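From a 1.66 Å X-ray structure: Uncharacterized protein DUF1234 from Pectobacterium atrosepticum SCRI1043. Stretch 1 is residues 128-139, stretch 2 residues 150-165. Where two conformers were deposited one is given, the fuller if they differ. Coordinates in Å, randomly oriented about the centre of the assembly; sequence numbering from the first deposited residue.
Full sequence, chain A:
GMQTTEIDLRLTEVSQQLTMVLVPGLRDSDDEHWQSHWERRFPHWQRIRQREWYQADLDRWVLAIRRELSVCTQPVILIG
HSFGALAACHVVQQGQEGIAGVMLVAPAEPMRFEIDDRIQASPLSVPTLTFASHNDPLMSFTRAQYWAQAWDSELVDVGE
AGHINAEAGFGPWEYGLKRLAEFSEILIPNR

Stretch 1 128-139: TLTFASHNDPLM
Stretch 2 150-165: AWDSELVDVGEAGHIN

Stretches 128-139 and 150-165 meet as neighbouring parallel strands followed by two interlocked loops, burying 1115 Å² in total. Strands 128-132 and 154-157 run in the same direction, their axes 25° apart and 4.7 Å at closest approach, with Leu-129, Thr-130, Phe-131 and Ala-132 in register with Glu-154, Leu-155, Val-156 and Asp-157.

Stretch 2 begins at the end of a helix. Trp-151 (chi1 m) directs its ring edge at Thr-130 OG1, and Asp-152, with phi/psi 56/48, ends the helix in a Schellman motif. A water accepts from Thr-128 N (3.2 Å) and lies 2.9 Å from Asp-152 O. Ser-153 (-107/149, chi1 t) points toward stretch 1; its OG accepts from Thr-130 OG1 at 2.7 Å, Thr-130 being m, and donates to Glu-154 O at 2.9 Å, so the small hydroxyl is satisfied against the strand.

From here the backbone is extended and the ladder alternates: Glu-154 N to Thr-128 O, 3.1 Å; Thr-130 N to Glu-154 O, 2.8 Å; Val-156 N to Thr-130 O, 2.7 Å; Ala-132 N to Val-156 O, 2.9 Å; Val-158 N to Ala-132 O, 3.1 Å. Glu-154 and Val-156 share a sheet face with Leu-129 (t, p) and Phe-131 (chi1 m, chi2 78°). Val-156 (t) places CG2 over one face of the Phe-131 ring, while its CG1 lies 3.6 Å from Phe-131 CD2. On the other face, Leu-155 (t, m) brings CD2 to 3.8 Å from Ala-132 CB, so that the two methyls pack together.

Asp-157 (t), on that same face, accepts at OD2 from His-134 NE2 (2.9 Å; His-134 chi1 m, chi2 -102°) and at OD1 from Gly-159 N (2.8 Å). Val-158 (m) sets CG1 at the edge of the Phe-131 ring, 3.8 Å from CD2. Gly-159 adopts 71/-152, a positive phi that favours glycine, and its O accepts from His-134 N at 2.8 Å.

Beyond Glu-160, Ser-133 (t) joins the loops: its OG accepts from Ala-161 N (3.0 Å) and donates to Gly-162 O (2.7 Å). A type II' turn spans Ala-161 to Ile-164, closed by Ile-164 N to Ala-161 O at 3.0 Å; Gly-162 suits it with phi/psi 50/-136, and its N donates to Asn-135 OD1 (2.7 Å; Asn-135 chi1 p). His-163 (t, chi2 55°) donates from ND1 to Asp-136 OD1 at 2.8 Å. Asp-136 OD1 also accepts from Leu-138 N (3.0 Å), bracing the type I turn 136-139. Buried Ile-164 (58/62; m, t) extends CD1 to 4.5 Å from Phe-131 CB.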

# COMPACT_ATOMS: atom_id res chain seq x y z
N THR A 128 6.04 -7.20 -4.93
CA THR A 128 5.82 -5.79 -4.61
C THR A 128 5.53 -4.94 -5.87
O THR A 128 6.18 -5.06 -6.90
CB THR A 128 7.05 -5.25 -3.84
OG1 THR A 128 7.30 -6.10 -2.69
CG2 THR A 128 6.92 -3.83 -3.39
N LEU A 129 4.57 -4.05 -5.73
CA LEU A 129 4.23 -3.06 -6.72
C LEU A 129 4.35 -1.66 -6.06
O LEU A 129 3.76 -1.44 -5.01
CB LEU A 129 2.81 -3.31 -7.15
CG LEU A 129 2.22 -2.78 -8.41
CD1 LEU A 129 2.96 -3.36 -9.60
CD2 LEU A 129 0.71 -3.21 -8.34
N THR A 130 5.03 -0.73 -6.73
CA THR A 130 5.25 0.63 -6.22
C THR A 130 4.71 1.65 -7.21
O THR A 130 5.04 1.56 -8.39
CB THR A 130 6.73 0.90 -5.93
OG1 THR A 130 7.18 -0.01 -4.91
CG2 THR A 130 6.98 2.37 -5.42
N PHE A 131 3.93 2.60 -6.74
CA PHE A 131 3.38 3.66 -7.60
C PHE A 131 4.06 4.96 -7.17
O PHE A 131 4.09 5.27 -5.96
CB PHE A 131 1.88 3.81 -7.38
CG PHE A 131 1.10 2.62 -7.83
CD1 PHE A 131 1.04 1.48 -7.06
CD2 PHE A 131 0.40 2.64 -9.01
CE1 PHE A 131 0.34 0.37 -7.51
CE2 PHE A 131 -0.31 1.53 -9.44
CZ PHE A 131 -0.33 0.40 -8.70
N ALA A 132 4.62 5.67 -8.13
CA ALA A 132 5.44 6.87 -7.86
C ALA A 132 4.96 8.02 -8.72
O ALA A 132 4.70 7.87 -9.88
CB ALA A 132 6.90 6.57 -8.12
N SER A 133 4.86 9.20 -8.11
CA SER A 133 4.49 10.45 -8.78
C SER A 133 5.75 11.31 -9.09
O SER A 133 6.80 11.17 -8.42
CB SER A 133 3.52 11.21 -7.86
OG SER A 133 3.34 12.54 -8.26
N HIS A 134 5.64 12.17 -10.12
CA HIS A 134 6.75 13.06 -10.41
C HIS A 134 6.74 14.36 -9.61
O HIS A 134 7.68 15.12 -9.72
CB HIS A 134 6.79 13.43 -11.89
CG HIS A 134 7.32 12.35 -12.74
ND1 HIS A 134 8.61 12.36 -13.23
CD2 HIS A 134 6.76 11.18 -13.13
CE1 HIS A 134 8.80 11.25 -13.93
NE2 HIS A 134 7.69 10.54 -13.92
N ASN A 135 5.65 14.65 -8.91
CA ASN A 135 5.54 15.84 -8.02
C ASN A 135 4.97 15.55 -6.63
O ASN A 135 4.12 16.26 -6.10
CB ASN A 135 4.83 16.99 -8.70
CG ASN A 135 3.36 16.73 -8.96
OD1 ASN A 135 2.91 15.57 -9.00
ND2 ASN A 135 2.61 17.82 -9.17
N ASP A 136 5.54 14.52 -6.04
CA ASP A 136 5.21 14.12 -4.68
C ASP A 136 6.22 14.80 -3.77
O ASP A 136 7.40 14.51 -3.87
CB ASP A 136 5.38 12.61 -4.56
CG ASP A 136 5.08 12.10 -3.19
OD1 ASP A 136 4.87 12.92 -2.27
OD2 ASP A 136 5.04 10.86 -3.02
N PRO A 137 5.77 15.65 -2.86
CA PRO A 137 6.77 16.33 -2.00
C PRO A 137 7.66 15.44 -1.17
O PRO A 137 8.74 15.87 -0.78
CB PRO A 137 5.89 17.22 -1.12
CG PRO A 137 4.74 17.57 -2.02
CD PRO A 137 4.42 16.24 -2.65
N LEU A 138 7.22 14.23 -0.88
CA LEU A 138 7.97 13.38 0.04
C LEU A 138 8.85 12.37 -0.66
O LEU A 138 9.63 11.73 0.01
CB LEU A 138 7.03 12.67 1.03
CG LEU A 138 6.21 13.62 1.89
CD1 LEU A 138 5.51 12.92 3.03
CD2 LEU A 138 7.12 14.80 2.33
N MSE A 139 8.79 12.27 -1.99
CA MSE A 139 9.63 11.32 -2.72
C MSE A 139 9.84 11.74 -4.16
O MSE A 139 8.89 11.87 -4.91
CB MSE A 139 9.01 9.90 -2.64
CG MSE A 139 9.77 8.81 -3.37
SE MSE A 139 11.37 8.20 -2.54
CE MSE A 139 10.67 6.67 -1.50
N ALA A 150 15.91 -1.30 -5.61
CA ALA A 150 16.49 -1.96 -4.43
C ALA A 150 15.55 -3.01 -3.83
O ALA A 150 16.01 -4.06 -3.40
CB ALA A 150 16.81 -0.94 -3.40
N TRP A 151 14.25 -2.68 -3.76
CA TRP A 151 13.24 -3.53 -3.15
C TRP A 151 12.79 -4.67 -4.08
O TRP A 151 12.02 -5.55 -3.66
CB TRP A 151 12.02 -2.72 -2.75
CG TRP A 151 12.20 -1.73 -1.63
CD1 TRP A 151 13.09 -1.79 -0.62
CD2 TRP A 151 11.43 -0.55 -1.42
NE1 TRP A 151 12.94 -0.72 0.21
CE2 TRP A 151 11.93 0.07 -0.27
CE3 TRP A 151 10.40 0.10 -2.14
CZ2 TRP A 151 11.41 1.24 0.24
CZ3 TRP A 151 9.89 1.29 -1.63
CH2 TRP A 151 10.41 1.84 -0.46
N ASP A 152 13.29 -4.66 -5.31
CA ASP A 152 12.84 -5.58 -6.37
C ASP A 152 11.32 -5.47 -6.58
O ASP A 152 10.60 -6.47 -6.67
CB ASP A 152 13.23 -7.02 -6.02
CG ASP A 152 13.30 -7.91 -7.23
OD1 ASP A 152 13.19 -7.43 -8.39
OD2 ASP A 152 13.50 -9.11 -7.00
N SER A 153 10.84 -4.23 -6.68
CA SER A 153 9.46 -3.94 -6.92
C SER A 153 9.26 -3.46 -8.34
O SER A 153 10.12 -2.79 -8.89
CB SER A 153 9.05 -2.82 -5.95
OG SER A 153 7.75 -2.32 -6.22
N GLU A 154 8.09 -3.75 -8.92
CA GLU A 154 7.69 -3.14 -10.17
C GLU A 154 7.42 -1.67 -9.86
O GLU A 154 6.89 -1.37 -8.78
CB GLU A 154 6.37 -3.74 -10.66
CG GLU A 154 6.29 -3.99 -12.10
CD GLU A 154 4.98 -4.64 -12.53
OE1 GLU A 154 4.54 -5.60 -11.86
OE2 GLU A 154 4.40 -4.18 -13.51
N LEU A 155 7.75 -0.79 -10.78
CA LEU A 155 7.60 0.65 -10.59
C LEU A 155 6.62 1.21 -11.59
O LEU A 155 6.85 1.15 -12.79
CB LEU A 155 8.95 1.35 -10.72
CG LEU A 155 9.10 2.83 -10.31
CD1 LEU A 155 8.63 3.80 -11.49
CD2 LEU A 155 8.41 3.16 -8.99
N VAL A 156 5.53 1.75 -11.07
CA VAL A 156 4.44 2.30 -11.88
C VAL A 156 4.49 3.80 -11.75
O VAL A 156 4.26 4.33 -10.67
CB VAL A 156 3.08 1.77 -11.43
CG1 VAL A 156 1.91 2.39 -12.29
CG2 VAL A 156 3.10 0.23 -11.51
N ASP A 157 4.87 4.43 -12.85
CA ASP A 157 4.90 5.90 -13.00
C ASP A 157 3.49 6.44 -13.28
O ASP A 157 2.93 6.17 -14.32
CB ASP A 157 5.88 6.21 -14.14
CG ASP A 157 6.07 7.68 -14.39
OD1 ASP A 157 5.28 8.51 -13.88
OD2 ASP A 157 7.04 8.01 -15.10
N VAL A 158 2.92 7.17 -12.31
CA VAL A 158 1.58 7.75 -12.38
C VAL A 158 1.63 9.23 -12.79
O VAL A 158 0.64 9.94 -12.67
CB VAL A 158 0.75 7.51 -11.07
CG1 VAL A 158 0.53 6.00 -10.86
CG2 VAL A 158 1.45 8.15 -9.86
N GLY A 159 2.75 9.67 -13.31
CA GLY A 159 2.85 11.04 -13.78
C GLY A 159 2.85 12.06 -12.66
O GLY A 159 3.27 11.77 -11.54
N GLU A 160 2.37 13.26 -12.97
CA GLU A 160 2.25 14.30 -11.96
C GLU A 160 0.98 14.09 -11.19
O GLU A 160 -0.04 14.64 -11.54
CB GLU A 160 2.30 15.70 -12.59
CG GLU A 160 3.68 16.10 -12.91
CD GLU A 160 3.75 17.46 -13.60
OE1 GLU A 160 2.75 18.16 -13.69
OE2 GLU A 160 4.84 17.79 -14.04
N ALA A 161 1.06 13.28 -10.14
CA ALA A 161 -0.09 12.91 -9.36
C ALA A 161 -0.01 13.45 -7.94
O ALA A 161 -0.61 12.88 -6.99
CB ALA A 161 -0.24 11.38 -9.33
N GLY A 162 0.73 14.54 -7.77
CA GLY A 162 0.97 15.04 -6.41
C GLY A 162 1.45 13.95 -5.44
O GLY A 162 2.29 13.09 -5.79
N HIS A 163 0.87 13.96 -4.24
CA HIS A 163 1.15 12.98 -3.19
C HIS A 163 0.20 11.77 -3.22
O HIS A 163 0.27 10.90 -2.35
CB HIS A 163 1.12 13.70 -1.83
CG HIS A 163 1.52 12.88 -0.66
ND1 HIS A 163 2.73 12.21 -0.58
CD2 HIS A 163 0.87 12.62 0.50
CE1 HIS A 163 2.81 11.61 0.60
NE2 HIS A 163 1.69 11.82 1.27
N ILE A 164 -0.60 11.68 -4.28
CA ILE A 164 -1.54 10.58 -4.55
C ILE A 164 -2.51 10.50 -3.37
O ILE A 164 -2.55 9.54 -2.63
CB ILE A 164 -0.84 9.19 -4.88
CG1 ILE A 164 0.36 9.35 -5.83
CG2 ILE A 164 -1.87 8.22 -5.56
CD1 ILE A 164 1.01 8.03 -6.25
N ASN A 165 -3.23 11.58 -3.17
CA ASN A 165 -4.16 11.73 -2.07
C ASN A 165 -5.39 12.48 -2.64
O ASN A 165 -5.46 12.72 -3.84
CB ASN A 165 -3.51 12.47 -0.92
CG ASN A 165 -3.00 13.88 -1.29
OD1 ASN A 165 -3.20 14.36 -2.41
ND2 ASN A 165 -2.33 14.53 -0.31
O HOH W 1 8.09 -7.64 -7.36
O HOH W 2 5.48 -7.38 -9.02